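Local coordinates for protein mialostatin (Ixodes ricinus, PDB 6ZTK) that inhibits papain-like cysteine proteases, among them midgut digestive cathepsins of the tick and several host cathepsins, and so curbs the breakdown of blood proteins, at residues L68-Q73 / Y80-T85; L46-V51 / Y61-E66. One frame throughout, in Å; residues are numbered along the deposited sequence. Where two conformers were deposited one is given.

Contact 1. Residues L68-Q73 / Y80-T85. With TRT (fragment of triton X-100), chain C.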
# COMPACT_ATOMS: atom_id res chain seq x y z
N LEU A 68 3.93 8.72 0.84
CA LEU A 68 3.87 10.15 1.20
C LEU A 68 3.94 10.38 2.68
O LEU A 68 4.53 11.39 3.11
CB LEU A 68 2.60 10.76 0.65
CG LEU A 68 2.41 10.71 -0.86
CD1 LEU A 68 1.03 11.18 -1.22
CD2 LEU A 68 3.45 11.57 -1.58
N GLU A 69 3.22 9.56 3.46
CA GLU A 69 3.05 9.79 4.90
C GLU A 69 2.89 8.44 5.59
O GLU A 69 2.26 7.56 5.04
CB GLU A 69 1.87 10.67 5.23
CG GLU A 69 1.75 11.09 6.68
CD GLU A 69 0.60 12.07 6.97
OE1 GLU A 69 -0.19 12.42 6.02
OE2 GLU A 69 0.43 12.37 8.19
N VAL A 70 3.48 8.36 6.78
CA VAL A 70 3.33 7.18 7.68
C VAL A 70 3.04 7.68 9.07
O VAL A 70 3.81 8.52 9.57
CB VAL A 70 4.60 6.33 7.73
CG1 VAL A 70 4.43 5.16 8.70
CG2 VAL A 70 4.94 5.84 6.39
N GLN A 71 1.97 7.19 9.68
CA GLN A 71 1.72 7.45 11.10
C GLN A 71 1.50 6.10 11.79
O GLN A 71 1.04 5.15 11.13
CB GLN A 71 0.48 8.30 11.29
CG GLN A 71 0.65 9.74 10.75
CD GLN A 71 -0.73 10.32 10.59
OE1 GLN A 71 -1.50 9.95 9.70
NE2 GLN A 71 -1.06 11.23 11.48
N THR A 72 1.78 6.06 13.09
CA THR A 72 1.67 4.80 13.86
C THR A 72 0.90 5.01 15.15
O THR A 72 0.92 6.11 15.75
CB THR A 72 3.04 4.19 14.09
OG1 THR A 72 3.79 5.15 14.85
CG2 THR A 72 3.75 3.75 12.85
N GLN A 73 0.33 3.92 15.62
CA GLN A 73 -0.31 3.91 16.96
C GLN A 73 -0.30 2.49 17.48
O GLN A 73 -0.51 1.56 16.69
CB GLN A 73 -1.81 4.29 16.97
CG GLN A 73 -2.11 5.73 17.14
CD GLN A 73 -3.59 5.90 17.36
OE1 GLN A 73 -4.26 6.34 16.44
NE2 GLN A 73 -4.08 5.37 18.49
N TYR A 80 -0.38 0.94 11.46
CA TYR A 80 0.30 1.84 10.51
C TYR A 80 -0.76 2.48 9.63
O TYR A 80 -1.58 1.78 9.01
CB TYR A 80 1.29 1.07 9.63
CG TYR A 80 2.40 0.44 10.40
CD1 TYR A 80 2.21 -0.82 10.95
CD2 TYR A 80 3.60 1.06 10.65
CE1 TYR A 80 3.20 -1.42 11.70
CE2 TYR A 80 4.59 0.48 11.42
CZ TYR A 80 4.41 -0.79 11.92
OH TYR A 80 5.39 -1.31 12.72
N LYS A 81 -0.79 3.80 9.56
CA LYS A 81 -1.67 4.54 8.65
C LYS A 81 -0.77 5.11 7.54
O LYS A 81 0.11 5.95 7.85
CB LYS A 81 -2.45 5.65 9.37
CG LYS A 81 -3.35 6.42 8.45
CD LYS A 81 -4.20 7.43 9.25
CE LYS A 81 -5.04 8.26 8.30
NZ LYS A 81 -5.74 9.36 9.02
N LEU A 82 -0.95 4.59 6.34
CA LEU A 82 -0.05 4.88 5.19
C LEU A 82 -0.82 5.69 4.16
O LEU A 82 -1.93 5.30 3.76
CB LEU A 82 0.42 3.57 4.59
CG LEU A 82 1.04 2.58 5.56
CD1 LEU A 82 1.39 1.29 4.80
CD2 LEU A 82 2.27 3.15 6.19
N LYS A 83 -0.16 6.73 3.65
CA LYS A 83 -0.71 7.49 2.51
C LYS A 83 0.26 7.44 1.35
O LYS A 83 1.42 7.71 1.60
CB LYS A 83 -0.97 8.95 2.89
CG LYS A 83 -1.58 9.76 1.76
CD LYS A 83 -1.67 11.24 2.17
CE LYS A 83 -2.22 12.08 1.04
NZ LYS A 83 -2.24 13.52 1.43
N PHE A 84 -0.18 6.95 0.22
CA PHE A 84 0.75 6.68 -0.89
C PHE A 84 0.06 6.82 -2.21
O PHE A 84 -1.16 6.63 -2.33
CB PHE A 84 1.35 5.28 -0.70
CG PHE A 84 0.35 4.18 -0.48
CD1 PHE A 84 -0.23 3.47 -1.53
CD2 PHE A 84 -0.02 3.92 0.80
CE1 PHE A 84 -1.19 2.49 -1.31
CE2 PHE A 84 -1.00 2.97 1.04
CZ PHE A 84 -1.57 2.25 -0.01
N THR A 85 0.81 7.15 -3.25
CA THR A 85 0.27 7.18 -4.61
C THR A 85 0.40 5.81 -5.28
O THR A 85 1.37 5.08 -4.97
CB THR A 85 0.97 8.27 -5.46
OG1 THR A 85 2.37 8.02 -5.40
CG2 THR A 85 0.63 9.63 -4.93
O24 TRT C . -13.38 -8.84 12.68
C23 TRT C . -12.07 -9.27 12.94
C22 TRT C . -11.24 -8.91 11.73
O21 TRT C . -10.12 -8.13 12.11
C20 TRT C . -10.35 -6.72 12.13
C19 TRT C . -9.99 -6.17 13.49
O18 TRT C . -8.63 -6.49 13.79
C17 TRT C . -8.32 -6.40 15.19
C16 TRT C . -7.80 -5.02 15.58
O15 TRT C . -8.38 -4.03 14.72
C12 TRT C . -8.37 -2.71 15.12
C13 TRT C . -7.29 -2.12 15.76
C14 TRT C . -7.34 -0.78 16.12
C11 TRT C . -9.48 -1.94 14.82
C10 TRT C . -9.50 -0.60 15.16
C9 TRT C . -8.46 0.01 15.84
C6 TRT C . -8.57 1.47 16.32
C8 TRT C . -9.05 1.25 17.75
C7 TRT C . -9.66 2.30 15.62
C5 TRT C . -7.22 2.20 16.49
C1 TRT C . -6.42 2.79 15.31
C2 TRT C . -7.05 4.11 14.89
C4 TRT C . -6.40 1.85 14.13
C3 TRT C . -4.97 3.03 15.75
O HOH W 1 -0.57 8.73 7.41
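With CG anti to the carbonyl carbon in Gln71 (chi1 -67°) and anti to the backbone N in Lys81 (chi1 180°), the two side chains run side by side, and Gln71 OE1 comes to rest 3.7 Å from Lys81 CD. A water joins the same pair, donating to Gln71 OE1 at 2.8 Å and to Lys81 O. Beneath them the backbones form a hydrogen-bonded antiparallel pair; the bond from Lys81 N to Gln71 O, 2.8 Å long, is nearly straight (174°). On the face toward helix 41-52, Thr72 CG2 lies obliquely against the Tyr80 ring, 3.5 Å from CD2, while Thr72 OG1 is hydrogen-bonded to Gln36 NE2. Next along this face, Leu82 CD2 meets both methyls of Val70, with CG2 at 3.8 Å. The regular pattern breaks opposite Lys83, whose O accepts from both Leu68 N at 2.8 Å and Glu69 N at 3.2 Å. Leu68 is thereby turned so that its CD1 packs on Thr85 CG2 and on the aliphatic end of Lys83. At the other end Gln73 touches the bound detergent fragment. Two residues opposite one make a classic beta bulge, here set in the long antiparallel hairpin of the cystatin fold.

Contact 2. Residues L46-V51 / Y61-E66; sequences LAHYAV and YDTVLE. With SO4 (sulfate ion), chain D.
Helix-on-sheet packing joins Ala47, His48 and Val51, on the helix that the cystatin sheet wraps around, to residues 61-64 of the strand that follows it. The two run nearly antiparallel (166°), their axes 7.7 Å apart at closest approach, and no direct hydrogen bond links them. Val64 carries most of the contact from the strand side. Its CG2, anti to the carbonyl carbon, enters between three helix residues, meeting Ala47 CB and standing 3.7 Å from Val51 CG1. The same methyl sits almost over the middle of the His48 ring, a CH-pi contact 3.9 Å from the centroid and 11° off the normal. Val64 CB lies over the same face.

The imidazole edge is polar. His48 NE2 donates to O1 of a sulfate, probably from the crystallisation liquor; the 2.5 Å between them is unusually short, and its exact value is doubtful. Thr63 OG1 lies in the ring plane near CE1, and Tyr99 OH, hydrogen-bonded to both His48 ND1 and Thr63 OG1, ties helix and strand together from outside. With both ring nitrogens engaged, the rotation of the imidazole is probably well fixed.

One turn further along the helix, Val51 CG2 lies against Asp62 O at 3.5 Å; this buried oxygen has no polar partner in the model. Val51 was modelled in two conformers, and its contacts are those of the one given. A water in the plane of the Tyr61 ring, at its edge, instead bridges the two backbones, donating to Val51 O at 2.8 Å and accepting from Asp62 N. The carboxylate of Asp62 forms a salt bridge with Arg58. A helix laid along the concave side of a curved antiparallel sheet is the hallmark of the cystatin fold.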
# COMPACT_ATOMS: atom_id res chain seq x y z
N LEU A 46 5.27 -2.24 3.76
CA LEU A 46 3.87 -2.34 4.20
C LEU A 46 2.91 -1.73 3.18
O LEU A 46 1.78 -2.23 3.03
CB LEU A 46 3.70 -1.66 5.57
CG LEU A 46 4.33 -2.42 6.71
CD1 LEU A 46 4.38 -1.55 7.95
CD2 LEU A 46 3.50 -3.66 6.96
N ALA A 47 3.28 -0.65 2.50
CA ALA A 47 2.42 -0.11 1.43
C ALA A 47 2.25 -1.08 0.29
O ALA A 47 1.17 -1.25 -0.24
CB ALA A 47 2.96 1.24 0.98
N HIS A 48 3.35 -1.75 -0.08
CA HIS A 48 3.26 -2.79 -1.14
C HIS A 48 2.36 -3.94 -0.64
O HIS A 48 1.55 -4.45 -1.42
CB HIS A 48 4.64 -3.28 -1.53
CG HIS A 48 5.32 -2.37 -2.49
ND1 HIS A 48 4.95 -2.30 -3.84
CD2 HIS A 48 6.33 -1.48 -2.32
CE1 HIS A 48 5.68 -1.33 -4.42
NE2 HIS A 48 6.51 -0.80 -3.52
N TYR A 49 2.48 -4.29 0.64
CA TYR A 49 1.56 -5.32 1.18
C TYR A 49 0.11 -4.87 0.96
O TYR A 49 -0.74 -5.60 0.48
CB TYR A 49 1.84 -5.68 2.62
CG TYR A 49 0.79 -6.61 3.12
CD1 TYR A 49 0.73 -7.93 2.69
CD2 TYR A 49 -0.16 -6.17 4.03
CE1 TYR A 49 -0.29 -8.79 3.15
CE2 TYR A 49 -1.14 -7.03 4.50
CZ TYR A 49 -1.24 -8.30 4.02
OH TYR A 49 -2.25 -9.12 4.51
N ALA A 50 -0.20 -3.61 1.33
CA ALA A 50 -1.57 -3.12 1.24
C ALA A 50 -2.06 -3.24 -0.19
O ALA A 50 -3.16 -3.68 -0.45
CB ALA A 50 -1.62 -1.68 1.73
N VAL A 51 -1.29 -2.75 -1.18
CA VAL A 51 -1.77 -2.77 -2.60
C VAL A 51 -1.96 -4.21 -3.07
O VAL A 51 -2.89 -4.44 -3.86
CB VAL A 51 -0.88 -2.03 -3.64
CG1 VAL A 51 -0.72 -0.58 -3.27
CG2 VAL A 51 0.45 -2.68 -3.97
N TYR A 61 -3.07 -5.72 -10.78
CA TYR A 61 -2.65 -5.11 -9.51
C TYR A 61 -2.28 -3.64 -9.72
O TYR A 61 -1.62 -3.31 -10.73
CB TYR A 61 -1.51 -5.85 -8.82
CG TYR A 61 -1.89 -7.19 -8.25
CD1 TYR A 61 -2.62 -7.28 -7.08
CD2 TYR A 61 -1.47 -8.35 -8.86
CE1 TYR A 61 -2.93 -8.53 -6.53
CE2 TYR A 61 -1.77 -9.59 -8.35
CZ TYR A 61 -2.52 -9.68 -7.18
OH TYR A 61 -2.86 -10.92 -6.67
N ASP A 62 -2.67 -2.78 -8.77
CA ASP A 62 -1.93 -1.51 -8.63
C ASP A 62 -0.54 -1.78 -8.08
O ASP A 62 -0.26 -2.82 -7.43
CB ASP A 62 -2.71 -0.54 -7.76
CG ASP A 62 -3.92 -0.05 -8.48
OD1 ASP A 62 -3.86 0.13 -9.74
OD2 ASP A 62 -4.97 0.04 -7.74
N THR A 63 0.34 -0.76 -8.17
CA THR A 63 1.58 -0.74 -7.44
C THR A 63 1.82 0.65 -6.86
O THR A 63 1.09 1.57 -7.23
CB THR A 63 2.77 -1.24 -8.29
OG1 THR A 63 3.88 -1.46 -7.44
CG2 THR A 63 3.16 -0.29 -9.41
N VAL A 64 2.69 0.71 -5.90
CA VAL A 64 3.04 1.97 -5.17
C VAL A 64 4.04 2.77 -5.99
O VAL A 64 5.12 2.20 -6.38
CB VAL A 64 3.61 1.68 -3.79
CG1 VAL A 64 3.86 2.99 -3.05
CG2 VAL A 64 2.70 0.81 -2.95
N LEU A 65 3.73 4.05 -6.19
CA LEU A 65 4.76 5.00 -6.74
C LEU A 65 5.53 5.68 -5.63
O LEU A 65 6.79 5.60 -5.60
CB LEU A 65 4.09 6.03 -7.63
CG LEU A 65 3.56 5.55 -8.96
CD1 LEU A 65 2.76 6.64 -9.65
CD2 LEU A 65 4.72 5.07 -9.86
N GLU A 66 4.86 6.27 -4.66
CA GLU A 66 5.55 7.00 -3.59
C GLU A 66 4.77 6.85 -2.28
O GLU A 66 3.54 7.07 -2.29
CB GLU A 66 5.64 8.48 -3.97
CG GLU A 66 6.39 9.32 -2.99
CD GLU A 66 6.57 10.77 -3.43
OE1 GLU A 66 6.00 11.16 -4.47
OE2 GLU A 66 7.19 11.53 -2.65
S SO4 D . 8.61 1.85 -3.20
O1 SO4 D . 7.54 1.46 -4.09
O2 SO4 D . 8.19 2.93 -2.34
O3 SO4 D . 9.72 2.28 -4.01
O4 SO4 D . 9.03 0.72 -2.39
O HOH W 2 -3.90 -3.73 -6.35

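In the fold
From the N terminus, the chain runs through the short strand 34-36 into helix 41-52, and contact 2 closes the first loop when the strand after the helix returns along it at residues 61-66. That strand turns a corner at Leu65 and continues into 68-73, where contact 1 closes a second, tighter loop as the hairpin brings back 80-85. The two closures follow in series, neither nested nor crossed, and share strand 60-74. They meet at the corner, where Thr85 probably hydrogen-bonds through its backbone to Leu65 and Glu66; farther along, Leu82 packs on Ala47. Thus contact 2 fastens the helix to one arm of the bent strand, and contact 1 holds the other arm in the sheet.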